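Local coordinates for protein UL37 (Suid herpesvirus 1, PDB 4K70) that is an inner tegument protein of the herpesvirus particle that probably has an essential part in controlling viral trafficking, and binds calcium, at residues R26-F31 with R466-T471; E64-A69 with A452-R457. All coordinates share one frame; numbering follows the deposited sequence.

Contact 1: residues R26-F31 with R466-T471; sequences RILEFF and REALNT
Ala468 meets two side chains of the facing helix, Leu28 and Phe31. Ala468 CB lies 3.7 Å from Leu28 CD2 and 4.0 Å from Phe31 CB. The methyl sits at the edge of the Phe31 ring, near the ring plane. Leu28 takes part only through its CD2 branch. These contacts are apolar, and no hydrogen bond joins the two segments.

A CH-pi contact adds to this packing. Leu469 CG stands over one face of the Phe31 ring, 4.2 Å from the centroid and 22° off the ring normal. Leu469 CD2 reaches back to the root of the ring, 3.7 Å from Phe31 CG. The ring is placed there by chi1 of -75°, which sets CG beside the backbone N. The opposite face of the ring has Ile27 O above it. Ile27 O and Leu469 CG are both offset toward the rim.

Phe31 also touches Leu75 of helix 63-78, and Leu469 touches Val451 of helix 438-458. The two segment axes approach to 8.9 Å and run nearly parallel, at 22°. This is close helix-helix packing within an all-helical bundle, between helix 20-32 and helix 464-481.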
loop_
_atom_site.group_PDB
_atom_site.type_symbol
_atom_site.label_atom_id
_atom_site.label_comp_id
_atom_site.label_asym_id
_atom_site.label_seq_id
_atom_site.Cartn_x
_atom_site.Cartn_y
_atom_site.Cartn_z
ATOM N N ARG A 26 5.047 -37.515 10.458
ATOM C CA ARG A 26 5.930 -36.616 9.730
ATOM C C ARG A 26 5.174 -35.736 8.741
ATOM O O ARG A 26 5.383 -34.527 8.692
ATOM C CB ARG A 26 6.976 -37.430 8.978
ATOM C CG ARG A 26 7.751 -38.352 9.868
ATOM C CD ARG A 26 8.474 -37.561 10.942
ATOM N NE ARG A 26 9.319 -38.423 11.761
ATOM C CZ ARG A 26 9.118 -38.646 13.053
ATOM N NH1 ARG A 26 8.106 -38.054 13.675
ATOM N NH2 ARG A 26 9.931 -39.451 13.723
ATOM N N ILE A 27 4.316 -36.355 7.935
ATOM C CA ILE A 27 3.536 -35.620 6.946
ATOM C C ILE A 27 2.596 -34.648 7.651
ATOM O O ILE A 27 2.466 -33.491 7.250
ATOM C CB ILE A 27 2.743 -36.569 6.009
ATOM C CG1 ILE A 27 3.702 -37.414 5.173
ATOM C CG2 ILE A 27 1.809 -35.771 5.105
ATOM C CD1 ILE A 27 3.031 -38.489 4.350
ATOM N N LEU A 28 1.963 -35.120 8.721
ATOM C CA LEU A 28 1.062 -34.286 9.510
ATOM C C LEU A 28 1.803 -33.085 10.089
ATOM O O LEU A 28 1.223 -32.010 10.249
ATOM C CB LEU A 28 0.405 -35.100 10.629
ATOM C CG LEU A 28 -0.601 -36.175 10.204
ATOM C CD1 LEU A 28 -1.017 -37.017 11.402
ATOM C CD2 LEU A 28 -1.820 -35.565 9.520
ATOM N N GLU A 29 3.085 -33.265 10.393
ATOM C CA GLU A 29 3.895 -32.168 10.919
ATOM C C GLU A 29 4.146 -31.109 9.852
ATOM O O GLU A 29 4.106 -29.906 10.133
ATOM C CB GLU A 29 5.220 -32.689 11.474
ATOM C CG GLU A 29 5.070 -33.439 12.785
ATOM C CD GLU A 29 6.186 -34.437 13.023
ATOM O OE1 GLU A 29 7.291 -34.241 12.467
ATOM O OE2 GLU A 29 5.949 -35.421 13.759
ATOM N N PHE A 30 4.398 -31.560 8.627
ATOM C CA PHE A 30 4.572 -30.640 7.516
ATOM C C PHE A 30 3.284 -29.856 7.305
ATOM O O PHE A 30 3.315 -28.642 7.092
ATOM C CB PHE A 30 4.968 -31.391 6.252
ATOM C CG PHE A 30 5.037 -30.525 5.030
ATOM C CD1 PHE A 30 6.092 -29.647 4.843
ATOM C CD2 PHE A 30 4.049 -30.595 4.062
ATOM C CE1 PHE A 30 6.158 -28.847 3.710
ATOM C CE2 PHE A 30 4.107 -29.801 2.931
ATOM C CZ PHE A 30 5.165 -28.926 2.752
ATOM N N PHE A 31 2.152 -30.553 7.392
ATOM C CA PHE A 31 0.846 -29.922 7.251
ATOM C C PHE A 31 0.671 -28.731 8.199
ATOM O O PHE A 31 -0.073 -27.799 7.901
ATOM C CB PHE A 31 -0.279 -30.947 7.465
ATOM C CG PHE A 31 -0.472 -31.895 6.311
ATOM C CD1 PHE A 31 0.087 -31.626 5.073
ATOM C CD2 PHE A 31 -1.226 -33.052 6.463
ATOM C CE1 PHE A 31 -0.097 -32.499 3.999
ATOM C CE2 PHE A 31 -1.416 -33.932 5.396
ATOM C CZ PHE A 31 -0.851 -33.654 4.164
ATOM N N ARG A 466 -7.192 -34.244 7.382
ATOM C CA ARG A 466 -8.232 -33.236 7.531
ATOM C C ARG A 466 -8.061 -32.418 8.810
ATOM O O ARG A 466 -8.235 -31.202 8.810
ATOM C CB ARG A 466 -9.614 -33.888 7.511
ATOM C CG ARG A 466 -10.748 -32.913 7.765
ATOM C CD ARG A 466 -12.095 -33.553 7.480
ATOM N NE ARG A 466 -12.226 -33.966 6.084
ATOM C CZ ARG A 466 -12.870 -33.270 5.152
ATOM N NH1 ARG A 466 -13.454 -32.120 5.460
ATOM N NH2 ARG A 466 -12.941 -33.727 3.910
ATOM N N GLU A 467 -7.714 -33.084 9.901
ATOM C CA GLU A 467 -7.644 -32.405 11.184
ATOM C C GLU A 467 -6.398 -31.535 11.286
ATOM O O GLU A 467 -6.441 -30.437 11.850
ATOM C CB GLU A 467 -7.675 -33.418 12.321
ATOM C CG GLU A 467 -8.129 -32.827 13.638
ATOM C CD GLU A 467 -7.982 -33.796 14.793
ATOM O OE1 GLU A 467 -8.202 -35.016 14.594
ATOM O OE2 GLU A 467 -7.640 -33.331 15.902
ATOM N N ALA A 468 -5.286 -32.028 10.745
ATOM C CA ALA A 468 -4.037 -31.265 10.740
ATOM C C ALA A 468 -4.166 -29.995 9.895
ATOM O O ALA A 468 -3.864 -28.898 10.357
ATOM C CB ALA A 468 -2.898 -32.123 10.234
ATOM N N LEU A 469 -4.626 -30.155 8.657
ATOM C CA LEU A 469 -4.773 -29.034 7.735
ATOM C C LEU A 469 -5.771 -27.986 8.237
ATOM O O LEU A 469 -5.518 -26.783 8.125
ATOM C CB LEU A 469 -5.134 -29.539 6.332
ATOM C CG LEU A 469 -3.972 -30.274 5.653
ATOM C CD1 LEU A 469 -4.402 -31.041 4.395
ATOM C CD2 LEU A 469 -2.843 -29.289 5.334
ATOM N N ASN A 470 -6.895 -28.443 8.796
ATOM C CA ASN A 470 -7.872 -27.548 9.436
ATOM C C ASN A 470 -7.259 -26.746 10.574
ATOM O O ASN A 470 -7.544 -25.561 10.737
ATOM C CB ASN A 470 -9.070 -28.335 9.981
ATOM C CG ASN A 470 -10.165 -28.515 8.954
ATOM O OD1 ASN A 470 -10.328 -27.685 8.061
ATOM N ND2 ASN A 470 -10.929 -29.598 9.078
ATOM N N THR A 471 -6.431 -27.409 11.370
ATOM C CA THR A 471 -5.756 -26.760 12.483
ATOM C C THR A 471 -4.787 -25.696 11.978
ATOM O O THR A 471 -4.691 -24.603 12.540
ATOM C CB THR A 471 -4.996 -27.791 13.334
ATOM O OG1 THR A 471 -5.938 -28.699 13.922
ATOM C CG2 THR A 471 -4.190 -27.109 14.432
#

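Contact 2: residues E64-A69 with A452-R457; sequences EAAVLA and AAAERR
This is a small, buried helix-helix contact built mainly on alanine, between helix 63-78 and the last turns of helix 438-458. The two segments cross at 140°, closer to antiparallel than to perpendicular. Their axes come within 9.1 Å of each other. Ala66 and Ala454 are the nearest pair along the backbones, with CA atoms 6.3 Å apart.

Both alanines point toward the opposite helix. Ala66 CB and Ala454 CB are 4.1 Å apart. The Ala454 methyl makes a shorter contact with Val67: Ala454 CB lies 3.5 Å from Val67 CG2. With chi1 168°, Val67 CG1 is anti to the backbone N and CG2 lies beside it, turned to Ala454. Of the two branches, CG2 alone comes within contact distance. No hydrogen bond joins the segments.

Arg457 closes one side of the contact. Its chain leaves the backbone extended and bends at chi3, 44°. This brings Arg457 NH2 to 3.5 Å from Ala66 CB, with the methyl oblique to the guanidinium plane. The charged end is held by a salt bridge from NH2 to Glu70 OE1, one turn beyond Ala66 on helix 63-78. That pairing ties helix 438-458 to helix 63-78 beside the apolar packing.

Tyr57 of helix 39-60 touches both Ala66 and Arg457, and Leu112 of a loop also touches Arg457. Val67 packs on Leu469 of helix 464-481. Helix 39-60 and helix 464-481 thus both border the contact.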
loop_
_atom_site.group_PDB
_atom_site.type_symbol
_atom_site.label_atom_id
_atom_site.label_comp_id
_atom_site.label_asym_id
_atom_site.label_seq_id
_atom_site.Cartn_x
_atom_site.Cartn_y
_atom_site.Cartn_z
ATOM N N GLU A 64 -2.958 -39.197 4.006
ATOM C CA GLU A 64 -1.996 -38.123 4.244
ATOM C C GLU A 64 -0.966 -38.041 3.118
ATOM O O GLU A 64 -0.692 -36.961 2.594
ATOM C CB GLU A 64 -1.282 -38.324 5.586
ATOM C CG GLU A 64 -2.170 -38.108 6.813
ATOM C CD GLU A 64 -3.303 -39.124 6.915
ATOM O OE1 GLU A 64 -3.157 -40.231 6.361
ATOM O OE2 GLU A 64 -4.338 -38.816 7.543
ATOM N N ALA A 65 -0.406 -39.188 2.747
ATOM C CA ALA A 65 0.573 -39.260 1.665
ATOM C C ALA A 65 -0.016 -38.838 0.325
ATOM O O ALA A 65 0.659 -38.204 -0.486
ATOM C CB ALA A 65 1.155 -40.670 1.556
ATOM N N ALA A 66 -1.272 -39.209 0.094
ATOM C CA ALA A 66 -1.941 -38.883 -1.156
ATOM C C ALA A 66 -2.088 -37.371 -1.261
ATOM O O ALA A 66 -1.735 -36.767 -2.280
ATOM C CB ALA A 66 -3.302 -39.551 -1.209
ATOM N N VAL A 67 -2.615 -36.780 -0.195
ATOM C CA VAL A 67 -2.825 -35.335 -0.101
ATOM C C VAL A 67 -1.521 -34.558 -0.245
ATOM O O VAL A 67 -1.435 -33.592 -1.019
ATOM C CB VAL A 67 -3.493 -34.962 1.240
ATOM C CG1 VAL A 67 -3.457 -33.448 1.470
ATOM C CG2 VAL A 67 -4.923 -35.482 1.277
ATOM N N LEU A 68 -0.506 -34.988 0.497
ATOM C CA LEU A 68 0.804 -34.359 0.414
ATOM C C LEU A 68 1.295 -34.336 -1.032
ATOM O O LEU A 68 1.558 -33.268 -1.585
ATOM C CB LEU A 68 1.813 -35.082 1.309
ATOM C CG LEU A 68 3.273 -34.616 1.245
ATOM C CD1 LEU A 68 3.422 -33.197 1.801
ATOM C CD2 LEU A 68 4.171 -35.583 1.996
ATOM N N ALA A 69 1.407 -35.512 -1.647
ATOM C CA ALA A 69 1.970 -35.619 -2.990
ATOM C C ALA A 69 1.190 -34.813 -4.012
ATOM O O ALA A 69 1.775 -34.094 -4.828
ATOM C CB ALA A 69 2.035 -37.068 -3.416
ATOM N N ALA A 452 -11.030 -34.374 0.875
ATOM C CA ALA A 452 -12.202 -35.238 0.759
ATOM C C ALA A 452 -12.077 -36.223 -0.404
ATOM O O ALA A 452 -12.594 -37.335 -0.330
ATOM C CB ALA A 452 -13.467 -34.413 0.628
ATOM N N ALA A 453 -11.386 -35.826 -1.469
ATOM C CA ALA A 453 -11.139 -36.730 -2.593
ATOM C C ALA A 453 -10.194 -37.862 -2.197
ATOM O O ALA A 453 -10.398 -39.017 -2.568
ATOM C CB ALA A 453 -10.578 -35.972 -3.784
ATOM N N ALA A 454 -9.154 -37.523 -1.449
ATOM C CA ALA A 454 -8.195 -38.521 -0.986
ATOM C C ALA A 454 -8.839 -39.434 0.053
ATOM O O ALA A 454 -8.512 -40.619 0.143
ATOM C CB ALA A 454 -6.964 -37.841 -0.407
ATOM N N GLU A 455 -9.749 -38.868 0.841
ATOM C CA GLU A 455 -10.480 -39.631 1.846
ATOM C C GLU A 455 -11.328 -40.705 1.184
ATOM O O GLU A 455 -11.406 -41.830 1.670
ATOM C CB GLU A 455 -11.362 -38.708 2.689
ATOM C CG GLU A 455 -10.625 -37.984 3.796
ATOM C CD GLU A 455 -11.521 -37.020 4.555
ATOM O OE1 GLU A 455 -12.622 -36.718 4.049
ATOM O OE2 GLU A 455 -11.127 -36.566 5.658
ATOM N N ARG A 456 -11.954 -40.356 0.066
ATOM C CA ARG A 456 -12.795 -41.298 -0.660
ATOM C C ARG A 456 -11.981 -42.393 -1.338
ATOM O O ARG A 456 -12.328 -43.568 -1.248
ATOM C CB ARG A 456 -13.674 -40.571 -1.674
ATOM C CG ARG A 456 -14.961 -40.036 -1.076
ATOM C CD ARG A 456 -15.078 -38.535 -1.270
ATOM N NE ARG A 456 -14.743 -38.141 -2.636
ATOM C CZ ARG A 456 -14.692 -36.882 -3.060
ATOM N NH1 ARG A 456 -14.956 -35.892 -2.220
ATOM N NH2 ARG A 456 -14.374 -36.618 -4.321
ATOM N N ARG A 457 -10.903 -42.009 -2.016
ATOM C CA ARG A 457 -10.014 -42.987 -2.631
ATOM C C ARG A 457 -9.492 -43.959 -1.579
ATOM O O ARG A 457 -9.311 -45.143 -1.852
ATOM C CB ARG A 457 -8.850 -42.298 -3.351
ATOM C CG ARG A 457 -7.823 -43.265 -3.937
ATOM C CD ARG A 457 -6.758 -42.526 -4.734
ATOM N NE ARG A 457 -6.317 -41.333 -4.021
ATOM C CZ ARG A 457 -5.899 -40.218 -4.611
ATOM N NH1 ARG A 457 -5.850 -40.138 -5.937
ATOM N NH2 ARG A 457 -5.534 -39.181 -3.869
#

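Overall arrangement
Contacts 1 and 2 have centres about 12 Å apart, on the same side of the chain's centre and well away from it. They join four helices. Along the chain the order is 26-31, 64-69, 452-457 and 466-471, so contact 2 falls within the span bracketed by contact 1. Both bring the beginning of the chain against its far end. Helices 438-458 and 464-481 follow each other, and Arg466 NE binds Glu455 OE2 at 2.9 Å in a salt bridge between them. Phe30 CD2 packs 3.5 Å from Leu68 CD1 between helix 20-32 and helix 63-78. Together the contacts unite both ends of this N-terminal half of UL37 in one helical bundle.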